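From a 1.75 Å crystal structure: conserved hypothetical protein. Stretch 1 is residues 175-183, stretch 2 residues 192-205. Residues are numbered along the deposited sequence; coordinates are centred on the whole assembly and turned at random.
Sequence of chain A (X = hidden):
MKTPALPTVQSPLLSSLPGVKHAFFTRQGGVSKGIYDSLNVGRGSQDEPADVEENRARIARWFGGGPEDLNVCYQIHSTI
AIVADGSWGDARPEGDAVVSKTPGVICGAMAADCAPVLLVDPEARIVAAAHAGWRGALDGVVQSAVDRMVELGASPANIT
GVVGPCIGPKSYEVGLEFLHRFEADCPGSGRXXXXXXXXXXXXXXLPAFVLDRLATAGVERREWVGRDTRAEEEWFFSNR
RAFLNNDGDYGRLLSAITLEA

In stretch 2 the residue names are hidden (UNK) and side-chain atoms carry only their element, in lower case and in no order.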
# COMPACT_ATOMS: atom_id res chain seq x y z
N GLY A 175 16.67 1.83 14.25
CA GLY A 175 17.56 1.57 15.36
C GLY A 175 17.82 0.09 15.61
O GLY A 175 17.31 -0.76 14.88
N LEU A 176 18.60 -0.21 16.65
CA LEU A 176 18.94 -1.58 16.99
C LEU A 176 17.80 -2.42 17.56
O LEU A 176 17.79 -3.64 17.41
CB LEU A 176 20.13 -1.60 17.95
CG LEU A 176 21.44 -1.00 17.42
CD1 LEU A 176 22.49 -1.02 18.51
CD2 LEU A 176 21.92 -1.79 16.21
N GLU A 177 16.84 -1.78 18.22
CA GLU A 177 15.72 -2.53 18.77
C GLU A 177 14.88 -3.04 17.60
O GLU A 177 14.29 -4.12 17.67
CB GLU A 177 14.87 -1.63 19.68
CG GLU A 177 14.18 -0.47 18.96
CD GLU A 177 15.16 0.48 18.30
OE1 GLU A 177 16.06 1.00 19.00
OE2 GLU A 177 15.04 0.70 17.08
N PHE A 178 14.84 -2.24 16.54
CA PHE A 178 14.11 -2.57 15.32
C PHE A 178 14.81 -3.74 14.65
O PHE A 178 14.18 -4.74 14.29
CB PHE A 178 14.11 -1.36 14.38
CG PHE A 178 13.26 -1.52 13.15
CD1 PHE A 178 11.98 -0.97 13.10
CD2 PHE A 178 13.74 -2.19 12.03
CE1 PHE A 178 11.20 -1.08 11.95
CE2 PHE A 178 12.97 -2.31 10.88
CZ PHE A 178 11.69 -1.75 10.84
N LEU A 179 16.12 -3.61 14.48
CA LEU A 179 16.94 -4.66 13.87
C LEU A 179 16.77 -5.98 14.60
O LEU A 179 16.49 -7.02 14.00
CB LEU A 179 18.42 -4.26 13.92
CG LEU A 179 19.37 -5.42 13.65
CD1 LEU A 179 19.26 -5.84 12.19
CD2 LEU A 179 20.80 -5.02 13.98
N HIS A 180 16.95 -5.93 15.92
CA HIS A 180 16.85 -7.13 16.73
C HIS A 180 15.46 -7.75 16.72
O HIS A 180 15.33 -8.97 16.76
CB HIS A 180 17.30 -6.80 18.16
CG HIS A 180 18.74 -6.38 18.24
ND1 HIS A 180 19.24 -5.63 19.28
CD2 HIS A 180 19.78 -6.61 17.40
CE1 HIS A 180 20.53 -5.40 19.07
NE2 HIS A 180 20.88 -5.98 17.94
N ARG A 181 14.43 -6.91 16.64
CA ARG A 181 13.06 -7.43 16.60
C ARG A 181 12.89 -8.31 15.36
O ARG A 181 12.36 -9.41 15.44
CB ARG A 181 12.05 -6.28 16.55
CG ARG A 181 10.60 -6.76 16.55
CD ARG A 181 9.62 -5.60 16.44
NE ARG A 181 9.72 -4.67 17.56
CZ ARG A 181 10.16 -3.42 17.46
NH1 ARG A 181 10.55 -2.94 16.29
NH2 ARG A 181 10.22 -2.65 18.54
N PHE A 182 13.35 -7.81 14.22
CA PHE A 182 13.25 -8.58 12.98
C PHE A 182 14.12 -9.82 12.98
O PHE A 182 13.69 -10.89 12.55
CB PHE A 182 13.61 -7.71 11.77
CG PHE A 182 12.45 -6.93 11.21
CD1 PHE A 182 11.96 -5.82 11.88
CD2 PHE A 182 11.82 -7.35 10.05
CE1 PHE A 182 10.84 -5.13 11.41
CE2 PHE A 182 10.70 -6.67 9.56
CZ PHE A 182 10.21 -5.56 10.24
N GLU A 183 15.36 -9.69 13.44
CA GLU A 183 16.26 -10.83 13.47
C GLU A 183 15.75 -11.94 14.37
O GLU A 183 15.92 -13.12 14.07
CB GLU A 183 17.66 -10.40 13.93
CG GLU A 183 18.35 -9.44 12.98
CD GLU A 183 19.82 -9.24 13.32
OE1 GLU A 183 20.13 -9.08 14.52
OE2 GLU A 183 20.65 -9.23 12.39
N UNK A 192 18.06 -8.05 5.10
CA UNK A 192 17.37 -6.89 4.56
C UNK A 192 17.79 -5.61 5.29
O UNK A 192 17.15 -4.56 5.15
c UNK A 192 15.45 -8.23 2.47
c UNK A 192 15.86 -7.09 4.67
c UNK A 192 14.51 -10.44 2.35
c UNK A 192 14.84 -9.38 4.48
c UNK A 192 14.41 -10.47 3.73
c UNK A 192 15.03 -9.32 1.71
c UNK A 192 15.36 -8.25 3.86
N UNK A 193 18.86 -5.71 6.06
CA UNK A 193 19.39 -4.57 6.80
C UNK A 193 20.77 -4.23 6.24
O UNK A 193 21.56 -5.12 5.94
c UNK A 193 19.48 -4.90 8.29
c UNK A 193 16.34 -3.86 10.17
c UNK A 193 16.15 -6.19 9.60
c UNK A 193 15.62 -5.05 10.19
c UNK A 193 18.14 -4.95 8.96
c UNK A 193 17.59 -3.81 9.56
c UNK A 193 17.41 -6.14 8.99
N UNK A 194 21.03 -2.94 6.10
CA UNK A 194 22.30 -2.47 5.55
C UNK A 194 22.99 -1.52 6.52
O UNK A 194 22.36 -0.98 7.43
c UNK A 194 21.19 -2.58 3.24
n UNK A 194 20.91 -0.17 0.25
c UNK A 194 21.57 -0.99 1.31
c UNK A 194 20.54 -1.71 2.17
c UNK A 194 22.02 -1.75 4.22
N UNK A 195 24.31 -1.32 6.35
CA UNK A 195 25.05 -0.42 7.24
C UNK A 195 24.38 0.95 7.31
O UNK A 195 23.99 1.50 6.28
c UNK A 195 26.43 -0.38 6.61
c UNK A 195 25.21 -1.95 5.38
c UNK A 195 26.56 -1.76 6.03
N UNK A 196 24.26 1.50 8.51
CA UNK A 196 23.63 2.79 8.68
C UNK A 196 24.60 3.93 8.95
O UNK A 196 25.82 3.77 8.81
N UNK A 197 24.06 5.07 9.34
CA UNK A 197 24.85 6.26 9.63
C UNK A 197 25.84 6.03 10.77
O UNK A 197 26.81 6.77 10.91
c UNK A 197 23.93 7.43 9.97
N UNK A 198 25.58 5.01 11.58
CA UNK A 198 26.46 4.67 12.69
C UNK A 198 26.17 3.24 13.13
O UNK A 198 25.22 2.62 12.66
o UNK A 198 25.01 5.27 14.54
c UNK A 198 26.22 5.61 13.88
N UNK A 199 26.99 2.72 14.04
CA UNK A 199 26.81 1.36 14.54
C UNK A 199 25.47 1.21 15.25
O UNK A 199 24.96 0.10 15.39
o UNK A 199 28.56 -1.19 13.80
c UNK A 199 27.94 0.98 15.50
c UNK A 199 29.31 -0.19 13.73
c UNK A 199 29.31 0.82 14.86
o UNK A 199 30.09 -0.00 12.76
N UNK A 200 24.91 2.33 15.70
CA UNK A 200 23.62 2.29 16.40
C UNK A 200 22.45 2.36 15.43
O UNK A 200 21.29 2.32 15.85
c UNK A 200 24.36 3.25 18.63
c UNK A 200 23.50 3.44 17.40
o UNK A 200 24.70 4.27 19.27
o UNK A 200 24.68 2.09 18.96
N UNK A 201 22.75 2.46 14.14
CA UNK A 201 21.70 2.54 13.13
C UNK A 201 21.90 1.52 12.01
O UNK A 201 22.97 0.94 11.86
c UNK A 201 20.01 5.00 14.12
n UNK A 201 18.36 6.19 15.59
c UNK A 201 21.40 5.08 13.51
c UNK A 201 19.69 6.26 14.93
c UNK A 201 21.65 3.94 12.52
N UNK A 202 20.84 1.33 11.24
CA UNK A 202 20.84 0.43 10.10
C UNK A 202 19.83 0.98 9.11
O UNK A 202 18.97 1.78 9.48
c UNK A 202 21.23 -1.69 11.52
n UNK A 202 23.21 -3.11 11.81
c UNK A 202 22.50 -2.24 10.88
n UNK A 202 24.43 -3.56 13.71
n UNK A 202 23.83 -1.40 13.22
c UNK A 202 23.83 -2.69 12.91
c UNK A 202 20.37 -0.97 10.51
N UNK A 203 19.95 0.59 7.85
CA UNK A 203 18.98 0.99 6.83
C UNK A 203 18.21 -0.29 6.54
O UNK A 203 18.80 -1.34 6.30
c UNK A 203 19.11 3.93 5.64
c UNK A 203 21.42 3.30 5.59
c UNK A 203 20.82 5.63 5.68
c UNK A 203 20.08 2.93 5.59
c UNK A 203 19.47 5.28 5.68
c UNK A 203 19.68 1.48 5.55
c UNK A 203 21.80 4.64 5.63
N UNK A 204 16.88 -0.20 6.60
CA UNK A 204 16.04 -1.36 6.36
C UNK A 204 15.46 -1.31 4.95
O UNK A 204 14.99 -0.27 4.50
c UNK A 204 13.53 -4.93 7.09
c UNK A 204 12.16 -4.69 6.99
c UNK A 204 11.69 -3.38 7.00
c UNK A 204 12.58 -2.32 7.11
c UNK A 204 13.95 -2.55 7.21
c UNK A 204 14.90 -1.39 7.39
c UNK A 204 14.42 -3.86 7.20
N UNK A 205 15.52 -2.45 4.27
CA UNK A 205 15.01 -2.56 2.91
C UNK A 205 13.59 -3.13 2.98
O UNK A 205 13.39 -4.33 2.85
o UNK A 205 16.56 -3.72 -0.20
o UNK A 205 14.53 -2.98 0.21
c UNK A 205 15.91 -3.49 2.09
c UNK A 205 15.65 -3.39 0.59
O HOH W 1 19.60 2.16 18.09

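Position 192 carries one carbon and then a ring of six carbons. The ring does not reach stretch 1. This is Phe192.

Position 193 has the same build, one carbon and a six-carbon ring, and points toward the helix. Its ring lies under a methyl of Leu179 and near Phe178 and Phe182. It is Phe193. Leu179 CD1 sits 3.6 Å from the ring centroid, over the face, in a CH-pi contact. Phe178 CD2 is 3.6 Å from Phe193 CE1, at the ring edge.

Position 194 has four carbons in a row ending in nitrogen, out of reach of the helix. It is Lys194. Position 195 has three carbons closing a ring onto the backbone nitrogen, which makes it Pro195. Position 196 has no side-chain atoms and is Gly196. Position 197 has a single carbon: Ala197. None of these meets stretch 1.

Position 198 has one carbon and one oxygen, which do not reach stretch 1. It is Ser198, and it opens a type I turn that ends at position 201. Position 199 has three carbons, the third carrying two oxygens. Its side chain points away and does not touch stretch 1, but its backbone O lies 3.7 Å from Leu176 CD2. It is Glu199.

Position 200 has two carbons, the second carrying two oxygens. One of these oxygens lies 3.8 Å from Leu176 CD1. It is Asp200. Its N donates to Ser198 OG at 3.2 Å within the turn. One water links the stretches, donating to Asp200 O (2.8 Å) and accepting from Leu176 N (2.9 Å).

Position 201 has four carbons in a row and a nitrogen. A carbon of the chain lies 4.4 Å from Gly175 CA. It is Lys201, and that carbon is CD.

Position 202 shows three carbons, a nitrogen, then a carbon with two more nitrogens. Leu176 CD2 and Leu179 CD2 lie over one face of this planar end. Only arginine fits: Arg202. NH1 donates to Glu199 O (2.9 Å) and Lys201 O (2.8 Å), which ties the guanidinium to the turn.

Position 203 has one carbon and a six-carbon ring, out of reach of the helix: Phe203. Position 204 has the same atoms but points toward the helix and packs against both Phe178 and Phe182. It is Phe204.

Position 205 has two carbons, the second with two oxygens, and does not reach stretch 1. It is Asp205, an N-cap residue whose side chain caps a backbone N just past the stretch.

The contact is mainly apolar. Phe178 turns its edge to the face of Phe204. Phe193 and Phe204 both turn their edges to the face of Phe182. Leu179 covers Phe193 and also touches Arg202. No direct hydrogen bond crosses between the stretches, so side-chain packing and the bridging water make the join.

Stretch 2 192-205: FFKPGASEDKRFFD
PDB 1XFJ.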